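Local coordinates for protein (S)-imine reductase (PDB 4OQY) that reduces imines to amines with S selectivity, probably using NADPH held by a Rossmann-type domain as the hydride source, at residues T68-V73 with S93-D98; P124-P129 with V151-D156; L187-A192 with H246-A251. All coordinates share one frame; numbering follows the deposited sequence.

Contact 1 of 3, residues T68-V73 with S93-D98; sequences TDYDAV and SSDTPD
Asp95 meets Tyr70 at the start of helix 70-77, its carboxylate taking the first backbone N-H of the helix. The Tyr70 N to Asp95 OD2 bond is 3.0 Å long and nearly straight (165°), and it uses the anti lone pair, on the side away from OD1. The other oxygen turns back on its own chain: Asp95 OD1 accepts from Thr96 N, again through the anti lone pair. A bond on each oxygen fixes the rotation of the carboxylate, and the helix N terminus would probably stabilise its negative charge. The Tyr70 ring crosses the Asp95 side chain, ring and carboxylate planes 75° apart, and Asp95 CB lies 3.5 Å from Tyr70 CD1. Ser93 O comes in at the ring edge, in plane, 3.4 Å from Tyr70 CE1. Water 1 links that carbonyl to Tyr70 OH, while water 2 joins Asp95 OD2 to Asp71 N. The loops leading into helices 70-77 and 97-109 follow neighbouring parallel strands, 62-65 and 88-91, of the Rossmann fold, and Thr68 and Ser94 within them are NADPH-binding residues. Asp69 is the N-cap of helix 70-77, its OD1 accepting a capping bond from Ala72 N at 3.0 Å; its CG sits between the backbone N and the carbonyl carbon (chi1 59°). Ser94 O packs 3.6 Å from Asp69 CA, buried without a hydrogen-bond partner in the model. Val73 CG2 rests 3.5 Å from Ser93 OG, which is bonded to Asn91 and to Leu67 N. Lys99, Ala100 and Ala103 of helix 97-109 pack on Tyr70, and His243 of the second subunit hydrogen-bonds Ser94 OG.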
# COMPACT_ATOMS: atom_id res chain seq x y z
N THR B 68 -6.92 2.94 24.92
CA THR B 68 -6.20 3.61 23.83
C THR B 68 -4.73 3.20 23.73
O THR B 68 -4.19 3.07 22.64
CB THR B 68 -6.33 5.14 23.92
OG1 THR B 68 -7.69 5.49 24.17
CG2 THR B 68 -5.93 5.79 22.61
N ASP B 69 -4.08 3.01 24.87
CA ASP B 69 -2.66 2.64 24.90
C ASP B 69 -2.27 2.15 26.29
O ASP B 69 -3.10 2.14 27.18
CB ASP B 69 -1.77 3.81 24.45
CG ASP B 69 -1.93 5.06 25.31
OD1 ASP B 69 -2.33 4.98 26.49
OD2 ASP B 69 -1.63 6.15 24.79
N TYR B 70 -1.02 1.75 26.49
CA TYR B 70 -0.64 1.21 27.79
C TYR B 70 -0.65 2.23 28.91
O TYR B 70 -0.90 1.87 30.04
CB TYR B 70 0.68 0.46 27.71
CG TYR B 70 0.51 -0.93 27.17
CD1 TYR B 70 -0.49 -1.25 26.23
CD2 TYR B 70 1.33 -1.95 27.61
CE1 TYR B 70 -0.63 -2.54 25.74
CE2 TYR B 70 1.17 -3.25 27.13
CZ TYR B 70 0.22 -3.53 26.19
OH TYR B 70 0.11 -4.84 25.75
N ASP B 71 -0.43 3.51 28.60
CA ASP B 71 -0.61 4.56 29.59
C ASP B 71 -1.99 4.55 30.21
O ASP B 71 -2.12 4.72 31.42
CB ASP B 71 -0.37 5.95 29.00
CG ASP B 71 1.11 6.28 28.78
OD1 ASP B 71 2.03 5.66 29.35
OD2 ASP B 71 1.35 7.22 28.00
N ALA B 72 -3.02 4.36 29.38
CA ALA B 72 -4.41 4.25 29.84
C ALA B 72 -4.63 3.01 30.68
O ALA B 72 -5.32 3.05 31.70
CB ALA B 72 -5.35 4.21 28.64
N VAL B 73 -4.02 1.91 30.26
CA VAL B 73 -4.02 0.68 31.02
C VAL B 73 -3.43 0.88 32.44
O VAL B 73 -4.06 0.51 33.43
CB VAL B 73 -3.23 -0.41 30.28
CG1 VAL B 73 -3.02 -1.63 31.16
CG2 VAL B 73 -3.95 -0.79 28.99
N SER B 93 -5.24 -3.57 23.94
CA SER B 93 -4.87 -2.18 23.65
C SER B 93 -3.59 -2.14 22.76
O SER B 93 -2.64 -2.85 23.07
CB SER B 93 -4.57 -1.43 24.97
OG SER B 93 -5.56 -1.61 25.99
N SER B 94 -3.53 -1.29 21.73
CA SER B 94 -2.32 -1.11 20.87
C SER B 94 -1.16 -0.48 21.60
O SER B 94 -1.33 0.55 22.23
CB SER B 94 -2.60 -0.19 19.64
OG SER B 94 -1.38 0.41 19.08
N ASP B 95 0.02 -1.09 21.51
CA ASP B 95 1.24 -0.43 21.91
C ASP B 95 2.42 -1.28 21.44
O ASP B 95 2.24 -2.27 20.72
CB ASP B 95 1.25 -0.18 23.43
CG ASP B 95 1.88 1.15 23.80
OD1 ASP B 95 2.94 1.47 23.21
OD2 ASP B 95 1.33 1.85 24.70
N THR B 96 3.62 -0.89 21.82
CA THR B 96 4.81 -1.46 21.24
C THR B 96 5.12 -2.80 21.86
O THR B 96 4.71 -3.06 22.99
CB THR B 96 6.03 -0.56 21.45
OG1 THR B 96 6.38 -0.56 22.84
CG2 THR B 96 5.74 0.84 20.97
N PRO B 97 5.86 -3.65 21.13
CA PRO B 97 6.31 -4.91 21.68
C PRO B 97 7.04 -4.72 23.02
O PRO B 97 6.80 -5.48 23.95
CB PRO B 97 7.24 -5.46 20.59
CG PRO B 97 6.68 -4.91 19.33
CD PRO B 97 6.19 -3.53 19.70
N ASP B 98 7.90 -3.72 23.13
CA ASP B 98 8.60 -3.54 24.39
C ASP B 98 7.68 -3.14 25.54
O ASP B 98 7.89 -3.57 26.66
CB ASP B 98 9.77 -2.56 24.25
CG ASP B 98 10.95 -3.16 23.52
OD1 ASP B 98 10.94 -4.39 23.24
OD2 ASP B 98 11.90 -2.41 23.22
O HOH W 1 -1.60 -5.41 23.89
O HOH W 2 1.58 3.91 26.27

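Contact 2 of 3, residues P124-P129 with V151-D156; sequences PLIGKP and VLTNAD
Two flat peptide groups meet where Gly127 N donates to Leu152 O, 2.8 Å away, with the donor tilted only 19° from the carbonyl plane. Ile126 CG2 lies 3.8 Å from Leu152 O, and Ile126 C is equally near the same oxygen. Gly127 is the third residue of a type II beta turn from Leu125 to Lys128, closed by the bond from Lys128 N to Leu125 O. At phi 82° a CB there would press on the Ile126 carbonyl oxygen, a type II position that favours glycine.

Ile126 carries the apolar half of the contact. Its CG1 stands anti to the carbonyl carbon (chi1 -67°), and at the end of that branch CD1 touches Thr153 CG2 at 3.9 Å, the two side chains crossing obliquely. Ile126 CG2 also faces Leu152 CD2 at 4.2 Å. Thr153 OG1 donates to Asn154 O, 2.7 Å off and above the carbonyl plane, and is bonded to Thr133 OG1 too. An alanine at Thr153 would probably leave Ile126 CD1 without its methyl neighbour and Thr133 OG1 and Asn154 O without this hydroxyl. Helix 13-24 covers the apolar side, with Met14 and Thr21 against Ile126 and Met18 and Phe22 against Leu152. In this Rossmann-type domain the loop before strand 132-136 thus meets the lead-in to strand 154-157, which pairs parallel with 132-136 and is outermost on that side within this chain.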
# COMPACT_ATOMS: atom_id res chain seq x y z
N PRO B 124 -16.81 -2.75 13.76
CA PRO B 124 -17.95 -3.45 13.16
C PRO B 124 -17.67 -4.88 12.69
O PRO B 124 -18.62 -5.59 12.37
CB PRO B 124 -18.36 -2.57 11.97
CG PRO B 124 -17.30 -1.55 11.80
CD PRO B 124 -16.50 -1.48 13.07
N LEU B 125 -16.40 -5.31 12.67
CA LEU B 125 -16.07 -6.68 12.25
C LEU B 125 -15.86 -7.64 13.41
O LEU B 125 -15.71 -8.86 13.18
CB LEU B 125 -14.87 -6.70 11.30
CG LEU B 125 -15.08 -6.03 9.94
CD1 LEU B 125 -13.92 -6.38 9.02
CD2 LEU B 125 -16.39 -6.42 9.27
N ILE B 126 -15.92 -7.14 14.63
CA ILE B 126 -15.89 -8.00 15.80
C ILE B 126 -17.09 -8.93 15.71
O ILE B 126 -18.18 -8.49 15.37
CB ILE B 126 -15.95 -7.17 17.09
CG1 ILE B 126 -14.68 -6.34 17.25
CG2 ILE B 126 -16.14 -8.06 18.32
CD1 ILE B 126 -13.41 -7.16 17.40
N GLY B 127 -16.89 -10.21 16.00
CA GLY B 127 -17.99 -11.18 15.93
C GLY B 127 -18.28 -11.71 14.53
O GLY B 127 -19.21 -12.49 14.36
N LYS B 128 -17.53 -11.26 13.53
CA LYS B 128 -17.69 -11.78 12.18
C LYS B 128 -16.64 -12.84 11.89
O LYS B 128 -15.51 -12.78 12.41
CB LYS B 128 -17.68 -10.67 11.12
CG LYS B 128 -18.69 -9.56 11.36
CD LYS B 128 -20.08 -10.09 11.68
CE LYS B 128 -21.16 -9.04 11.49
NZ LYS B 128 -20.91 -7.83 12.31
N PRO B 129 -17.02 -13.82 11.04
CA PRO B 129 -16.22 -15.03 10.80
C PRO B 129 -14.80 -14.80 10.29
O PRO B 129 -13.89 -15.52 10.69
CB PRO B 129 -17.02 -15.77 9.72
CG PRO B 129 -18.42 -15.28 9.88
CD PRO B 129 -18.26 -13.84 10.24
N VAL B 151 -14.87 -15.99 20.74
CA VAL B 151 -16.19 -15.43 20.49
C VAL B 151 -16.01 -14.08 19.79
O VAL B 151 -16.80 -13.70 18.94
CB VAL B 151 -17.00 -15.30 21.80
CG1 VAL B 151 -18.30 -14.59 21.55
CG2 VAL B 151 -17.27 -16.68 22.39
N LEU B 152 -14.93 -13.35 20.12
CA LEU B 152 -14.73 -12.05 19.50
C LEU B 152 -14.24 -12.15 18.06
O LEU B 152 -14.70 -11.43 17.16
CB LEU B 152 -13.74 -11.23 20.35
CG LEU B 152 -14.16 -10.97 21.80
CD1 LEU B 152 -13.10 -10.15 22.52
CD2 LEU B 152 -15.50 -10.27 21.87
N THR B 153 -13.25 -13.01 17.85
CA THR B 153 -12.57 -13.15 16.57
C THR B 153 -11.92 -14.54 16.61
O THR B 153 -11.78 -15.12 17.67
CB THR B 153 -11.43 -12.10 16.37
OG1 THR B 153 -10.35 -12.33 17.31
CG2 THR B 153 -11.88 -10.64 16.51
N ASN B 154 -11.46 -15.03 15.47
CA ASN B 154 -10.48 -16.11 15.50
C ASN B 154 -9.30 -15.63 16.40
O ASN B 154 -8.98 -14.44 16.45
CB ASN B 154 -10.02 -16.45 14.06
CG ASN B 154 -8.86 -17.46 13.99
OD1 ASN B 154 -9.09 -18.66 13.81
ND2 ASN B 154 -7.62 -16.99 14.12
N ALA B 155 -8.70 -16.58 17.13
CA ALA B 155 -7.63 -16.28 18.09
C ALA B 155 -6.38 -16.96 17.58
O ALA B 155 -6.29 -18.18 17.58
CB ALA B 155 -8.03 -16.82 19.44
N ASP B 156 -5.43 -16.17 17.09
CA ASP B 156 -4.32 -16.72 16.37
C ASP B 156 -3.11 -16.59 17.28
O ASP B 156 -2.54 -15.51 17.38
CB ASP B 156 -4.13 -15.97 15.05
CG ASP B 156 -2.94 -16.47 14.25
OD1 ASP B 156 -2.27 -17.44 14.65
OD2 ASP B 156 -2.66 -15.88 13.18

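Contact 3 of 3, residues L187-A192 with H246-A251; sequences LALGQA and HTHQDA
Leu189 reaches across to helix 234-251 with CG anti to the backbone N (chi1 174°), while His248 holds its CG anti to the carbonyl carbon and a chi2 of -79° turns its ring so that CE1 lies against the leucine. His248 CE1 lies 3.7 Å from Leu189 CB, and Leu189 CD2 is just as close to the same carbon, so one ring atom meets the leucine at both its base and its tip. The two side chains cross at about a right angle. Thr247 also lies across the leucine at about a right angle, its CG2 3.8 Å from Leu189 CD1. Leu189 CD1 also touches Ala251, one turn on from Thr247, at 3.5 Å from its CB.

The contact is helix-helix packing within the all-helical C-terminal domain of the 6-phosphogluconate dehydrogenase type, at the ends of helices 163-192 and 234-251. The axes of the two segments pass 9.9 Å apart at a crossing angle of 48°. Toward the C-terminal ends two alanines meet directly: the CA atoms of Ala192 and Ala251 are 5.8 Å apart, and Ala192 CB lies 4.0 Å from Ala251 CB and 3.5 Å from Ala251 O.

No hydrogen bond crosses between the segments; Thr247 OG1 and His248 NE2 find partners outside them. His248 NE2 is hydrogen-bonded to Thr174 OG1 of the second subunit, which ties down the far end of the ring, and Thr247 OG1 is bonded to His243 O one turn earlier. Val253, in the loop that follows, touches both Ala192 and His248, and Gln170 of the second subunit packs on Thr247.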
# COMPACT_ATOMS: atom_id res chain seq x y z
N LEU B 187 -3.77 11.42 -4.57
CA LEU B 187 -4.89 12.32 -4.73
C LEU B 187 -4.37 13.77 -4.77
O LEU B 187 -4.84 14.59 -5.54
CB LEU B 187 -5.93 12.10 -3.63
CG LEU B 187 -6.64 10.73 -3.59
CD1 LEU B 187 -7.60 10.68 -2.41
CD2 LEU B 187 -7.38 10.41 -4.89
N ALA B 188 -3.35 14.04 -3.96
CA ALA B 188 -2.66 15.32 -4.00
C ALA B 188 -2.04 15.56 -5.38
O ALA B 188 -2.25 16.61 -5.98
CB ALA B 188 -1.58 15.39 -2.92
N LEU B 189 -1.29 14.57 -5.87
CA LEU B 189 -0.67 14.65 -7.19
C LEU B 189 -1.74 14.88 -8.27
O LEU B 189 -1.57 15.70 -9.16
CB LEU B 189 0.14 13.37 -7.50
CG LEU B 189 0.71 13.26 -8.92
CD1 LEU B 189 1.85 14.26 -9.12
CD2 LEU B 189 1.18 11.84 -9.23
N GLY B 190 -2.84 14.15 -8.19
CA GLY B 190 -3.94 14.36 -9.13
C GLY B 190 -4.42 15.80 -9.15
O GLY B 190 -4.53 16.43 -10.22
N GLN B 191 -4.69 16.35 -7.97
CA GLN B 191 -5.22 17.71 -7.88
C GLN B 191 -4.26 18.73 -8.43
O GLN B 191 -4.66 19.65 -9.12
CB GLN B 191 -5.61 18.07 -6.45
CG GLN B 191 -6.92 17.42 -6.06
CD GLN B 191 -7.26 17.59 -4.59
OE1 GLN B 191 -6.54 18.22 -3.83
NE2 GLN B 191 -8.39 17.01 -4.19
N ALA B 192 -2.97 18.53 -8.17
CA ALA B 192 -1.95 19.42 -8.69
C ALA B 192 -1.85 19.36 -10.21
O ALA B 192 -1.21 20.22 -10.82
CB ALA B 192 -0.60 19.09 -8.07
N HIS B 246 10.37 12.49 -9.27
CA HIS B 246 10.39 13.68 -10.07
C HIS B 246 8.99 14.13 -10.42
O HIS B 246 8.73 15.30 -10.49
CB HIS B 246 11.22 13.46 -11.33
CG HIS B 246 12.68 13.31 -11.05
ND1 HIS B 246 13.53 12.63 -11.90
CD2 HIS B 246 13.45 13.71 -10.01
CE1 HIS B 246 14.76 12.65 -11.41
NE2 HIS B 246 14.74 13.30 -10.27
N THR B 247 8.08 13.19 -10.62
CA THR B 247 6.68 13.54 -10.87
C THR B 247 6.08 14.36 -9.74
O THR B 247 5.46 15.40 -9.98
CB THR B 247 5.87 12.25 -11.08
OG1 THR B 247 6.40 11.56 -12.22
CG2 THR B 247 4.40 12.57 -11.31
N HIS B 248 6.29 13.92 -8.50
CA HIS B 248 5.81 14.67 -7.35
C HIS B 248 6.53 16.01 -7.15
O HIS B 248 5.90 17.01 -6.81
CB HIS B 248 5.85 13.84 -6.07
CG HIS B 248 4.92 12.67 -6.11
ND1 HIS B 248 3.57 12.79 -5.88
CD2 HIS B 248 5.13 11.38 -6.44
CE1 HIS B 248 2.99 11.61 -6.03
NE2 HIS B 248 3.92 10.74 -6.36
N GLN B 249 7.84 16.03 -7.37
CA GLN B 249 8.61 17.29 -7.33
C GLN B 249 8.08 18.28 -8.35
O GLN B 249 7.73 19.40 -8.01
CB GLN B 249 10.09 17.03 -7.62
CG GLN B 249 10.78 16.22 -6.54
CD GLN B 249 12.23 15.90 -6.87
OE1 GLN B 249 12.59 15.71 -8.04
NE2 GLN B 249 13.06 15.80 -5.85
N ASP B 250 7.96 17.84 -9.60
CA ASP B 250 7.41 18.68 -10.69
C ASP B 250 6.01 19.22 -10.37
O ASP B 250 5.66 20.34 -10.75
CB ASP B 250 7.33 17.89 -12.00
CG ASP B 250 8.68 17.54 -12.59
OD1 ASP B 250 9.72 18.12 -12.17
OD2 ASP B 250 8.70 16.67 -13.48
N ALA B 251 5.20 18.42 -9.68
CA ALA B 251 3.82 18.81 -9.41
C ALA B 251 3.70 19.82 -8.26
O ALA B 251 2.64 20.42 -8.09
CB ALA B 251 2.97 17.59 -9.12

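In the fold
Contacts 1 and 2 belong to the Rossmann domain, their centres 21 Å apart, and contact 3 to the helical C-terminal domain, with its centre 37 Å from contact 1 and 40 Å from contact 2. Contact 1 supplies two NADPH-binding residues; contact 2 borders the cofactor site, the side chain of Ile126 about 4 Å from that of Met14, an NADPH-binding residue. Helix 163-192 leads from the domain of contacts 1 and 2 out to contact 3. The dimer brings the distant regions together: Asp98 packs on Asp250 of the second subunit, and the side chain of Thr247 is about 12 Å from a bound NADPH that is not held by this chain's own site.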